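Local coordinates for uncharacterized protein (Mycobacterium smegmatis, PDB 4TMD) that is of unknown function but is probably an exported, possibly lipid-attached protein of DUF5642, a family of the Mog1p/PsbP clan, at residues V92-P97 against D125-G130. Sequence-based numbering, arbitrary orientation.
Sequences VPLSDP and DARTVG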
loop_
_atom_site.group_PDB
_atom_site.type_symbol
_atom_site.label_atom_id
_atom_site.label_comp_id
_atom_site.label_asym_id
_atom_site.label_seq_id
_atom_site.Cartn_x
_atom_site.Cartn_y
_atom_site.Cartn_z
ATOM N N VAL A 92 -10.942 -9.511 -2.034
ATOM C CA VAL A 92 -10.726 -8.879 -0.736
ATOM C C VAL A 92 -11.663 -7.699 -0.599
ATOM O O VAL A 92 -11.740 -6.865 -1.504
ATOM C CB VAL A 92 -9.273 -8.394 -0.570
ATOM C CG1 VAL A 92 -9.014 -7.970 0.866
ATOM C CG2 VAL A 92 -8.304 -9.484 -0.969
ATOM N N PRO A 93 -12.410 -7.629 0.513
ATOM C CA PRO A 93 -13.245 -6.440 0.713
ATOM C C PRO A 93 -12.377 -5.173 0.749
ATOM O O PRO A 93 -11.406 -5.098 1.504
ATOM C CB PRO A 93 -13.917 -6.700 2.068
ATOM C CG PRO A 93 -13.854 -8.196 2.248
ATOM C CD PRO A 93 -12.572 -8.620 1.593
ATOM N N LEU A 94 -12.711 -4.201 -0.084
ATOM C CA LEU A 94 -11.896 -3.000 -0.215
ATOM C C LEU A 94 -12.158 -1.982 0.893
ATOM O O LEU A 94 -13.301 -1.631 1.163
ATOM C CB LEU A 94 -12.149 -2.351 -1.571
ATOM C CG LEU A 94 -11.327 -1.103 -1.885
ATOM C CD1 LEU A 94 -9.902 -1.480 -2.238
ATOM C CD2 LEU A 94 -11.984 -0.307 -3.013
ATOM N N SER A 95 -11.098 -1.494 1.526
ATOM C CA SER A 95 -11.244 -0.408 2.489
ATOM C C SER A 95 -11.438 0.895 1.730
ATOM O O SER A 95 -10.561 1.313 0.978
ATOM C CB SER A 95 -10.026 -0.328 3.415
ATOM O OG SER A 95 -10.081 0.843 4.218
ATOM N N ASP A 96 -12.588 1.534 1.915
ATOM C CA ASP A 96 -12.950 2.691 1.097
ATOM C C ASP A 96 -13.756 3.734 1.888
ATOM O O ASP A 96 -14.979 3.831 1.753
ATOM C CB ASP A 96 -13.745 2.223 -0.135
ATOM C CG ASP A 96 -13.855 3.293 -1.203
ATOM O OD1 ASP A 96 -13.159 4.327 -1.089
ATOM O OD2 ASP A 96 -14.635 3.103 -2.160
ATOM N N PRO A 97 -13.060 4.538 2.702
ATOM C CA PRO A 97 -13.690 5.542 3.567
ATOM C C PRO A 97 -14.555 6.560 2.813
ATOM O O PRO A 97 -14.130 7.061 1.765
ATOM C CB PRO A 97 -12.487 6.257 4.205
ATOM C CG PRO A 97 -11.332 5.361 4.019
ATOM C CD PRO A 97 -11.591 4.623 2.738
ATOM N N ASP A 125 -12.068 -0.265 -14.888
ATOM C CA ASP A 125 -12.626 -1.477 -14.308
ATOM C C ASP A 125 -11.898 -1.890 -13.038
ATOM O O ASP A 125 -11.699 -3.076 -12.781
ATOM C CB ASP A 125 -12.589 -2.613 -15.325
ATOM C CG ASP A 125 -13.388 -2.296 -16.564
ATOM O OD1 ASP A 125 -14.564 -1.882 -16.418
ATOM O OD2 ASP A 125 -12.832 -2.442 -17.676
ATOM N N ALA A 126 -11.487 -0.902 -12.258
ATOM C CA ALA A 126 -10.857 -1.158 -10.974
ATOM C C ALA A 126 -11.326 -0.090 -10.011
ATOM O O ALA A 126 -11.717 1.001 -10.432
ATOM C CB ALA A 126 -9.319 -1.155 -11.099
ATOM N N ARG A 127 -11.343 -0.413 -8.723
ATOM C CA ARG A 127 -11.553 0.608 -7.709
ATOM C C ARG A 127 -10.193 0.926 -7.126
ATOM O O ARG A 127 -9.390 0.020 -6.884
ATOM C CB ARG A 127 -12.520 0.140 -6.614
ATOM C CG ARG A 127 -14.002 0.166 -7.014
ATOM C CD ARG A 127 -14.832 -0.537 -5.954
ATOM N NE ARG A 127 -14.404 -1.930 -5.824
ATOM C CZ ARG A 127 -14.668 -2.720 -4.786
ATOM N NH1 ARG A 127 -15.367 -2.266 -3.743
ATOM N NH2 ARG A 127 -14.222 -3.972 -4.796
ATOM N N THR A 128 -9.924 2.203 -6.920
ATOM C CA THR A 128 -8.652 2.598 -6.341
ATOM C C THR A 128 -8.853 3.494 -5.134
ATOM O O THR A 128 -9.767 4.326 -5.086
ATOM C CB THR A 128 -7.763 3.306 -7.366
ATOM O OG1 THR A 128 -8.449 4.456 -7.867
ATOM C CG2 THR A 128 -7.431 2.370 -8.532
ATOM N N VAL A 129 -7.983 3.309 -4.156
ATOM C CA VAL A 129 -8.032 4.064 -2.907
ATOM C C VAL A 129 -6.601 4.455 -2.541
ATOM O O VAL A 129 -5.699 3.621 -2.617
ATOM C CB VAL A 129 -8.658 3.242 -1.759
ATOM C CG1 VAL A 129 -8.658 4.066 -0.456
ATOM C CG2 VAL A 129 -10.071 2.800 -2.117
ATOM N N GLY A 130 -6.380 5.710 -2.172
ATOM C CA GLY A 130 -5.047 6.141 -1.765
ATOM C C GLY A 130 -5.099 6.619 -0.329
ATOM O O GLY A 130 -6.083 7.244 0.049
HETATM O O HOH W 1 -13.866 -6.346 -3.202
HETATM O O HOH W 2 -15.375 -3.838 -1.662
HETATM O O HOH W 3 -12.181 5.053 -3.977
#
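The guanidinium of Arg127 has the side chain of Leu94 over one face, where CD2 sits 3.8 Å above the plane and displaced toward the rim, while two waters lie in plane at its edge. This is how a loop can be laid across an antiparallel beta sheet through solvent: residues 92-97, from the long connection between strands 79-88 and 103-107, run over the start of strand 127-137; no direct hydrogen bond joins residues 92-97 to 125-130, and water carries the polar part. Water 1 accepts from Arg127 NH2 and donates to the carbonyl O of Val92; water 2 accepts from Arg127 NH1 at 2.6 Å and from the backbone N of Leu94. Both edge waters thus tie the guanidinium to the loop backbone, which should limit its rotation. The arginine chain, bent at chi3 (-60°), folds round the leucine, the two chains lying alongside each other, pointing opposite ways. With CG anti to its backbone N (chi1 -178°), Leu94 brings CD2 to 3.7 Å from Arg127 CB and 3.8 Å from Val129 CG2, bridging two residues on the same side of the strand; it also touches Val152 and Ser154 of the adjoining strand 145-155. Gln59 holds the loop from elsewhere, bonding Pro93 O and Ser95 N. Farther along, the buried Val129 meets the loop with both methyls: CG1 and CG2 press against the carbonyl O of Ser95. There Asp96 OD1 lies 3.6 Å from Val129 CG2 and accepts from water 3, which donates its other hydrogen to Thr128 O at 2.8 Å.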